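Uncharacterized protein DUF1470 (Jannaschia sp. CCS1, PDB 3H0N) is of unknown function but, with a helical domain of new fold followed by a treble-clef zinc finger, possibly acts as a transcription regulator. Local coordinates at residues A[148-153]-A[166-171]; A[142-147]-A[156-161]; A[16-21]-A[65-70]. All coordinates share one frame; numbering follows the deposited sequence.

Interaction 1 of 3, residues A[148-153]-A[166-171]; sequences CNAHRC and RQYCSL. With NA (sodium ion), chain D; ZN (zinc ion), chain B.
Three cysteine sulfurs brought together on one zinc ion make the tight side of this contact. C148 and C153 both hold SG anti to their backbone N (chi1 -166° and -171°), whereas C169 turns SG into the crowded position between N and the carbonyl carbon, and so the three converge from two loops. C148 SG lies 2.3 Å from ZN, the C153 and C169 sulfurs equally near, and C173 of helix 171-180 supplies the fourth. C148 SG also accepts two backbone N-H groups: C169 N at 3.4 Å across the contact and A150 N at 3.5 Å within its own loop. The second hydrogen bond across the contact, N149 N to Q167 O (3.0 Å), runs nearly along the C=O axis. The Y168 ring completes the packed side, presenting its edge to C148 SG and, in plane, to A150 N.

Outward the contact loosens. The N149 and Q167 side chains are exposed and merely cross obliquely, N149 ND2 to Q167 CB 3.9 Å. A water joins Y168 OH to N149 O, the latter weakly. A sodium ion sits on the wet flank of 148-153, held by the carbonyl oxygens of C148, A150 and C153 (2.3-2.4 Å) and by three waters. If all four sulfur ligands are thiolates, the zinc centre carries net negative charge, which the two N-H groups on C148 SG would partly offset.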
# COMPACT_ATOMS: atom_id res chain seq x y z
N CYS A 148 -9.51 10.59 22.46
CA CYS A 148 -9.02 11.74 23.22
C CYS A 148 -9.20 11.57 24.73
O CYS A 148 -10.29 11.23 25.21
CB CYS A 148 -9.73 13.01 22.79
SG CYS A 148 -8.93 14.48 23.38
N ASN A 149 -8.16 11.90 25.45
CA ASN A 149 -8.19 11.82 26.93
C ASN A 149 -8.82 13.04 27.59
O ASN A 149 -8.99 13.06 28.81
CB ASN A 149 -6.79 11.56 27.48
CG ASN A 149 -6.42 10.08 27.46
OD1 ASN A 149 -7.25 9.18 27.15
ND2 ASN A 149 -5.23 9.81 28.02
N ALA A 150 -9.15 14.08 26.84
CA ALA A 150 -9.68 15.27 27.47
C ALA A 150 -11.11 15.03 27.95
O ALA A 150 -11.83 14.18 27.43
CB ALA A 150 -9.64 16.48 26.49
N HIS A 151 -11.51 15.82 28.93
CA HIS A 151 -12.88 15.78 29.43
C HIS A 151 -13.86 16.18 28.36
O HIS A 151 -13.71 17.20 27.64
CB HIS A 151 -12.99 16.72 30.64
CG HIS A 151 -14.38 16.87 31.21
ND1 HIS A 151 -14.98 15.87 31.93
CD2 HIS A 151 -15.26 17.91 31.18
CE1 HIS A 151 -16.17 16.30 32.34
NE2 HIS A 151 -16.36 17.52 31.90
N ARG A 152 -14.94 15.38 28.23
CA ARG A 152 -15.94 15.61 27.20
C ARG A 152 -15.31 15.82 25.82
O ARG A 152 -15.64 16.76 25.06
CB ARG A 152 -16.91 16.73 27.58
CG ARG A 152 -17.84 16.34 28.67
CD ARG A 152 -18.86 17.41 28.95
NE ARG A 152 -19.74 16.96 30.00
CZ ARG A 152 -20.79 17.61 30.45
NH1 ARG A 152 -21.11 18.78 29.94
NH2 ARG A 152 -21.52 17.05 31.39
N CYS A 153 -14.40 14.91 25.50
CA CYS A 153 -13.99 14.74 24.11
C CYS A 153 -13.79 13.29 23.83
O CYS A 153 -12.93 12.67 24.48
CB CYS A 153 -12.72 15.50 23.82
SG CYS A 153 -12.33 15.52 22.04
N ARG A 166 1.14 10.25 22.46
CA ARG A 166 0.13 11.31 22.37
C ARG A 166 -1.20 10.86 23.00
O ARG A 166 -1.64 9.74 22.78
CB ARG A 166 -0.10 11.67 20.91
CG ARG A 166 -1.02 12.87 20.69
CD ARG A 166 -0.93 13.37 19.24
NE ARG A 166 0.40 13.93 19.02
CZ ARG A 166 1.08 13.94 17.87
NH1 ARG A 166 0.54 13.50 16.76
NH2 ARG A 166 2.29 14.45 17.87
N GLN A 167 -1.81 11.77 23.74
CA GLN A 167 -2.98 11.50 24.59
C GLN A 167 -4.24 12.20 24.10
O GLN A 167 -5.33 11.82 24.51
CB GLN A 167 -2.69 11.95 26.05
CG GLN A 167 -1.55 11.17 26.71
CD GLN A 167 -1.17 11.63 28.13
OE1 GLN A 167 -1.33 12.79 28.51
NE2 GLN A 167 -0.67 10.69 28.91
N TYR A 168 -4.08 13.26 23.31
CA TYR A 168 -5.16 14.18 22.96
C TYR A 168 -5.31 14.28 21.48
O TYR A 168 -4.32 14.19 20.72
CB TYR A 168 -4.95 15.58 23.61
CG TYR A 168 -4.80 15.50 25.13
CD1 TYR A 168 -5.88 15.14 25.93
CD2 TYR A 168 -3.59 15.68 25.78
CE1 TYR A 168 -5.73 15.01 27.29
CE2 TYR A 168 -3.46 15.53 27.14
CZ TYR A 168 -4.52 15.20 27.88
OH TYR A 168 -4.45 15.03 29.25
N CYS A 169 -6.53 14.54 21.04
CA CYS A 169 -6.89 14.49 19.62
C CYS A 169 -6.40 15.67 18.83
O CYS A 169 -6.42 15.63 17.60
CB CYS A 169 -8.41 14.42 19.42
SG CYS A 169 -9.29 15.96 19.87
N SER A 170 -5.98 16.73 19.51
CA SER A 170 -5.78 18.02 18.90
C SER A 170 -4.99 18.94 19.77
O SER A 170 -4.93 18.78 20.98
CB SER A 170 -7.10 18.70 18.62
OG SER A 170 -7.84 18.94 19.77
N LEU A 171 -4.43 19.95 19.13
CA LEU A 171 -3.79 21.02 19.88
C LEU A 171 -4.81 21.72 20.78
O LEU A 171 -4.52 22.12 21.90
CB LEU A 171 -3.09 21.98 18.91
CG LEU A 171 -2.38 23.16 19.53
CD1 LEU A 171 -1.33 22.73 20.52
CD2 LEU A 171 -1.78 24.03 18.37
NA NA D . -12.15 11.98 26.51
ZN ZN B . -10.06 16.03 22.08
O HOH W 1 -7.10 15.14 30.81
O HOH W 2 -11.54 11.10 28.58
O HOH W 3 -14.43 12.18 27.20
O HOH W 4 -13.56 9.66 26.04

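Interaction 2 of 3, residues A[142-147]-A[156-161]; sequences VRRFGI and VYFDTS
R144 reaches past the end of a short hairpin to grip backbone oxygens rather than a carboxylate. Its chain, extended from CG to NE, crosses D159 obliquely, and NH1 donates to both D159 O (2.8 Å) and S161 O (2.7 Å). Both acceptors lie close to the guanidinium plane, but NH1 meets the D159 carbonyl from above its plane, 57° out, and the S161 carbonyl within its plane. NH2 adds a weak bond to S161 O and a further one to R162 O, while the salt bridge to D159 is long. D159 is engaged otherwise: OD1 takes S161 OG on its syn lone pair and S161 N from above the carboxylate plane, an Asx turn, and OD2 accepts from R166 N.

Just past the strand ends D159 N bonds R144 O (2.8 Å) on an in-plane lone pair; between the strands G146 N to Y157 O is equally straight, Y157 N to G146 O more bent. On the sheet face of F145, I147, V156 and F158, the F158 edge points into the F145 face, CD2 standing over the ring centre, with planes at 76° and centroids 5.0 Å apart. R144 CB lies over a face of the F158 ring. On the other face Y157, with CG between N and the carbonyl carbon (chi1 66°), folds its ring across glycine, G146 CA 4.0 Å from the centroid. Its OH bonds to R166 O and to a water that also donates to I147 O. Two antiparallel strands, 145-147 and 156-158, whose connecting loop carries C148 and C153, are consistent with the zinc-knuckle hairpin that opens a treble-clef finger.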
# COMPACT_ATOMS: atom_id res chain seq x y z
N VAL A 142 -1.47 -0.45 15.25
CA VAL A 142 -2.77 -0.44 15.93
C VAL A 142 -2.74 0.42 17.19
O VAL A 142 -3.70 1.13 17.48
CB VAL A 142 -3.21 -1.87 16.26
CG1 VAL A 142 -4.45 -1.90 17.12
CG2 VAL A 142 -3.45 -2.66 14.95
N ARG A 143 -1.65 0.36 17.95
CA ARG A 143 -1.58 1.07 19.24
C ARG A 143 -1.57 2.59 19.07
O ARG A 143 -1.79 3.29 20.04
CB ARG A 143 -0.39 0.64 20.09
CG ARG A 143 -0.54 -0.80 20.59
CD ARG A 143 0.62 -1.15 21.47
NE ARG A 143 0.62 -2.57 21.88
CZ ARG A 143 0.05 -3.03 22.98
NH1 ARG A 143 -0.59 -2.23 23.80
NH2 ARG A 143 0.13 -4.33 23.28
N ARG A 144 -1.42 3.08 17.84
CA ARG A 144 -1.45 4.52 17.59
C ARG A 144 -2.87 5.09 17.36
O ARG A 144 -3.03 6.31 17.28
CB ARG A 144 -0.53 4.88 16.41
CG ARG A 144 0.90 4.77 16.80
CD ARG A 144 1.89 4.80 15.60
NE ARG A 144 3.28 4.82 16.08
CZ ARG A 144 3.93 5.88 16.56
NH1 ARG A 144 3.33 7.08 16.60
NH2 ARG A 144 5.18 5.76 17.05
N PHE A 145 -3.89 4.25 17.33
CA PHE A 145 -5.26 4.71 17.26
C PHE A 145 -5.78 5.00 18.67
O PHE A 145 -5.84 4.09 19.50
CB PHE A 145 -6.14 3.66 16.60
CG PHE A 145 -5.92 3.56 15.10
CD1 PHE A 145 -6.60 4.38 14.23
CD2 PHE A 145 -5.01 2.66 14.60
CE1 PHE A 145 -6.39 4.26 12.86
CE2 PHE A 145 -4.79 2.53 13.22
CZ PHE A 145 -5.49 3.33 12.36
N GLY A 146 -6.17 6.23 18.92
CA GLY A 146 -6.56 6.64 20.27
C GLY A 146 -7.89 7.37 20.28
O GLY A 146 -8.40 7.83 19.27
N ILE A 147 -8.45 7.44 21.50
CA ILE A 147 -9.64 8.25 21.80
C ILE A 147 -9.18 9.34 22.77
O ILE A 147 -8.47 9.08 23.73
CB ILE A 147 -10.75 7.43 22.49
CG1 ILE A 147 -11.04 6.14 21.75
CG2 ILE A 147 -12.10 8.27 22.62
CD1 ILE A 147 -11.49 6.32 20.40
N VAL A 156 -11.47 10.82 17.83
CA VAL A 156 -10.42 9.84 17.55
C VAL A 156 -9.19 10.53 16.96
O VAL A 156 -9.25 11.63 16.40
CB VAL A 156 -10.89 8.72 16.59
CG1 VAL A 156 -12.09 7.97 17.20
CG2 VAL A 156 -11.18 9.20 15.20
N TYR A 157 -8.05 9.84 17.08
CA TYR A 157 -6.82 10.35 16.50
C TYR A 157 -5.90 9.19 16.19
O TYR A 157 -6.04 8.09 16.72
CB TYR A 157 -6.15 11.40 17.41
CG TYR A 157 -5.65 10.87 18.71
CD1 TYR A 157 -6.53 10.74 19.81
CD2 TYR A 157 -4.33 10.48 18.91
CE1 TYR A 157 -6.08 10.24 21.00
CE2 TYR A 157 -3.88 10.01 20.12
CZ TYR A 157 -4.78 9.84 21.15
OH TYR A 157 -4.35 9.35 22.37
N PHE A 158 -4.97 9.46 15.28
CA PHE A 158 -3.88 8.53 14.99
C PHE A 158 -2.60 9.26 15.39
O PHE A 158 -2.29 10.33 14.89
CB PHE A 158 -3.84 8.13 13.52
CG PHE A 158 -2.75 7.16 13.20
CD1 PHE A 158 -1.50 7.63 12.87
CD2 PHE A 158 -2.94 5.80 13.26
CE1 PHE A 158 -0.44 6.74 12.61
CE2 PHE A 158 -1.92 4.92 12.97
CZ PHE A 158 -0.66 5.40 12.65
N ASP A 159 -1.89 8.68 16.34
CA ASP A 159 -0.67 9.26 16.91
C ASP A 159 0.48 9.17 15.91
O ASP A 159 0.93 8.07 15.54
CB ASP A 159 -0.30 8.50 18.19
CG ASP A 159 0.87 9.10 18.95
OD1 ASP A 159 1.56 10.02 18.46
OD2 ASP A 159 1.09 8.59 20.09
N THR A 160 0.94 10.34 15.46
CA THR A 160 2.01 10.44 14.47
C THR A 160 3.35 10.77 15.14
O THR A 160 4.34 10.96 14.42
CB THR A 160 1.68 11.55 13.44
OG1 THR A 160 1.47 12.76 14.14
CG2 THR A 160 0.42 11.22 12.63
N SER A 161 3.39 10.82 16.47
CA SER A 161 4.63 11.17 17.20
C SER A 161 5.65 10.03 17.16
O SER A 161 5.29 8.87 17.10
CB SER A 161 4.33 11.53 18.65
OG SER A 161 3.92 10.43 19.40
O HOH W 5 -5.84 8.85 24.47

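Interaction 3 of 3, residues A[16-21]-A[65-70]; sequences LDLVNI and ELARLL
L18 points toward segment 65-70 of helix 58-78, and its branch carbon and its CD2 methyl find different partners. CG, anti to the backbone N (chi1 171°), settles against A67 CB at 3.8 Å. CD2 goes further along, meeting L66 CD2 at 3.8 Å and L70 CD1 at 4.1 Å; the L18 and L66 side chains cross at about a right angle. V19 works through one branch: CG2, anti to the carbonyl carbon and beside the backbone N, touches both A67 O and L70 CB at 3.7 Å. No hydrogen bond crosses, and all five touching residues are buried.

The small A67 side chain lies where the backbones come nearest, its CA 4.9 Å from V19 CA, and the segment axes pass 8.7 Å apart. At an angle of 106° between their N-to-C directions, the helices cross steeply, and 226 Å² is buried, both sides summed. Both belong to the helical part of the chain described as a new fold, the ABATE domain, in which helix 10-22 lies across the long helix 58-78.

Further out, the same side chains are also packed against neighbouring elements. L18 meets F63, one turn before A67, and L44 of helix 38-44; L66 and L70 turn to helix 121-138, touching T126, C129 and L133. V19 additionally touches V156 of the zinc-finger hairpin and H71. On the outer side of helix 58-78, R68 NH1 bonds the anti lone pair of E65 OE1 at 2.9 Å, a salt bridge along one turn of the helix.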
# COMPACT_ATOMS: atom_id res chain seq x y z
N LEU A 16 -10.34 9.35 9.71
CA LEU A 16 -10.31 10.08 11.00
C LEU A 16 -11.19 11.29 10.94
O LEU A 16 -12.00 11.54 11.86
CB LEU A 16 -8.89 10.48 11.38
CG LEU A 16 -7.92 9.31 11.60
CD1 LEU A 16 -6.46 9.83 11.55
CD2 LEU A 16 -8.17 8.58 12.93
N ASP A 17 -11.04 12.08 9.89
CA ASP A 17 -11.79 13.32 9.74
C ASP A 17 -13.32 13.06 9.62
O ASP A 17 -14.11 13.79 10.22
CB ASP A 17 -11.33 14.11 8.52
CG ASP A 17 -9.98 14.77 8.71
OD1 ASP A 17 -9.47 14.79 9.85
OD2 ASP A 17 -9.48 15.29 7.68
N LEU A 18 -13.68 12.02 8.88
CA LEU A 18 -15.09 11.70 8.65
C LEU A 18 -15.71 11.24 9.97
O LEU A 18 -16.80 11.68 10.34
CB LEU A 18 -15.21 10.63 7.56
CG LEU A 18 -16.63 10.06 7.41
CD1 LEU A 18 -17.68 11.13 7.06
CD2 LEU A 18 -16.56 8.96 6.37
N VAL A 19 -15.03 10.35 10.68
CA VAL A 19 -15.54 9.91 11.98
C VAL A 19 -15.68 11.10 12.91
O VAL A 19 -16.68 11.21 13.64
CB VAL A 19 -14.60 8.83 12.55
CG1 VAL A 19 -14.81 8.63 14.08
CG2 VAL A 19 -14.78 7.52 11.74
N ASN A 20 -14.71 12.02 12.91
CA ASN A 20 -14.74 13.12 13.86
C ASN A 20 -15.83 14.14 13.53
O ASN A 20 -16.39 14.77 14.42
CB ASN A 20 -13.37 13.74 14.00
CG ASN A 20 -12.46 12.90 14.89
OD1 ASN A 20 -12.95 12.15 15.74
ND2 ASN A 20 -11.16 13.01 14.69
N ILE A 21 -16.20 14.27 12.26
CA ILE A 21 -17.33 15.09 11.87
C ILE A 21 -18.64 14.43 12.28
O ILE A 21 -19.49 15.03 12.95
CB ILE A 21 -17.36 15.32 10.34
CG1 ILE A 21 -16.18 16.19 9.94
CG2 ILE A 21 -18.70 15.99 9.94
CD1 ILE A 21 -15.85 16.11 8.42
N GLU A 65 -23.29 6.64 7.10
CA GLU A 65 -23.16 5.21 7.32
C GLU A 65 -21.71 4.75 7.31
O GLU A 65 -21.28 3.94 8.16
CB GLU A 65 -23.96 4.43 6.30
CG GLU A 65 -23.87 2.90 6.42
CD GLU A 65 -24.32 2.26 7.76
OE1 GLU A 65 -24.85 2.95 8.68
OE2 GLU A 65 -24.15 1.02 7.88
N LEU A 66 -20.93 5.28 6.38
CA LEU A 66 -19.49 4.96 6.33
C LEU A 66 -18.83 5.37 7.65
O LEU A 66 -18.05 4.61 8.22
CB LEU A 66 -18.82 5.65 5.14
CG LEU A 66 -17.32 5.43 5.03
CD1 LEU A 66 -16.94 3.93 4.96
CD2 LEU A 66 -16.79 6.19 3.80
N ALA A 67 -19.16 6.56 8.14
CA ALA A 67 -18.62 7.05 9.41
C ALA A 67 -18.90 6.09 10.56
O ALA A 67 -18.04 5.85 11.39
CB ALA A 67 -19.15 8.41 9.73
N ARG A 68 -20.10 5.54 10.60
CA ARG A 68 -20.50 4.62 11.66
C ARG A 68 -19.61 3.38 11.62
O ARG A 68 -19.09 2.93 12.68
CB ARG A 68 -21.97 4.21 11.53
CG ARG A 68 -23.00 5.33 11.76
CD ARG A 68 -24.44 4.79 11.86
NE ARG A 68 -25.48 5.83 11.76
CZ ARG A 68 -26.21 6.08 10.67
NH1 ARG A 68 -26.01 5.42 9.51
NH2 ARG A 68 -27.14 7.03 10.72
N LEU A 69 -19.43 2.83 10.42
CA LEU A 69 -18.59 1.64 10.24
C LEU A 69 -17.13 1.92 10.58
O LEU A 69 -16.45 1.14 11.27
CB LEU A 69 -18.72 1.12 8.81
CG LEU A 69 -20.11 0.61 8.45
CD1 LEU A 69 -20.29 0.57 6.93
CD2 LEU A 69 -20.36 -0.77 9.12
N LEU A 70 -16.60 3.05 10.12
CA LEU A 70 -15.19 3.36 10.40
C LEU A 70 -15.01 3.66 11.88
O LEU A 70 -13.98 3.32 12.44
CB LEU A 70 -14.68 4.52 9.53
CG LEU A 70 -14.71 4.33 8.03
CD1 LEU A 70 -14.35 5.59 7.29
CD2 LEU A 70 -13.79 3.17 7.61

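How the interactions relate
Along the chain interaction 3 closes first, within the helical region, whereas the segments of interactions 1 and 2 alternate, all four inside the zinc finger. Interactions 1 and 2, with centres about 11 Å apart, share one hairpin and are directly bonded: R166 NH1 lies 2.9 Å from T160 OG1, and R166 NH2 packs on S161 CB. Interaction 2 also touches interaction 3, about 15 Å away between centres, through V156 N to N20 OD1 (2.9 Å) and packing of V156 and F158 on L16. Interactions 1 and 3 do not touch, their centres being about 17 Å apart. Strand 156-158 therefore lies between the zinc-binding loops and helix 10-22, joining finger and helical domain within a single chain.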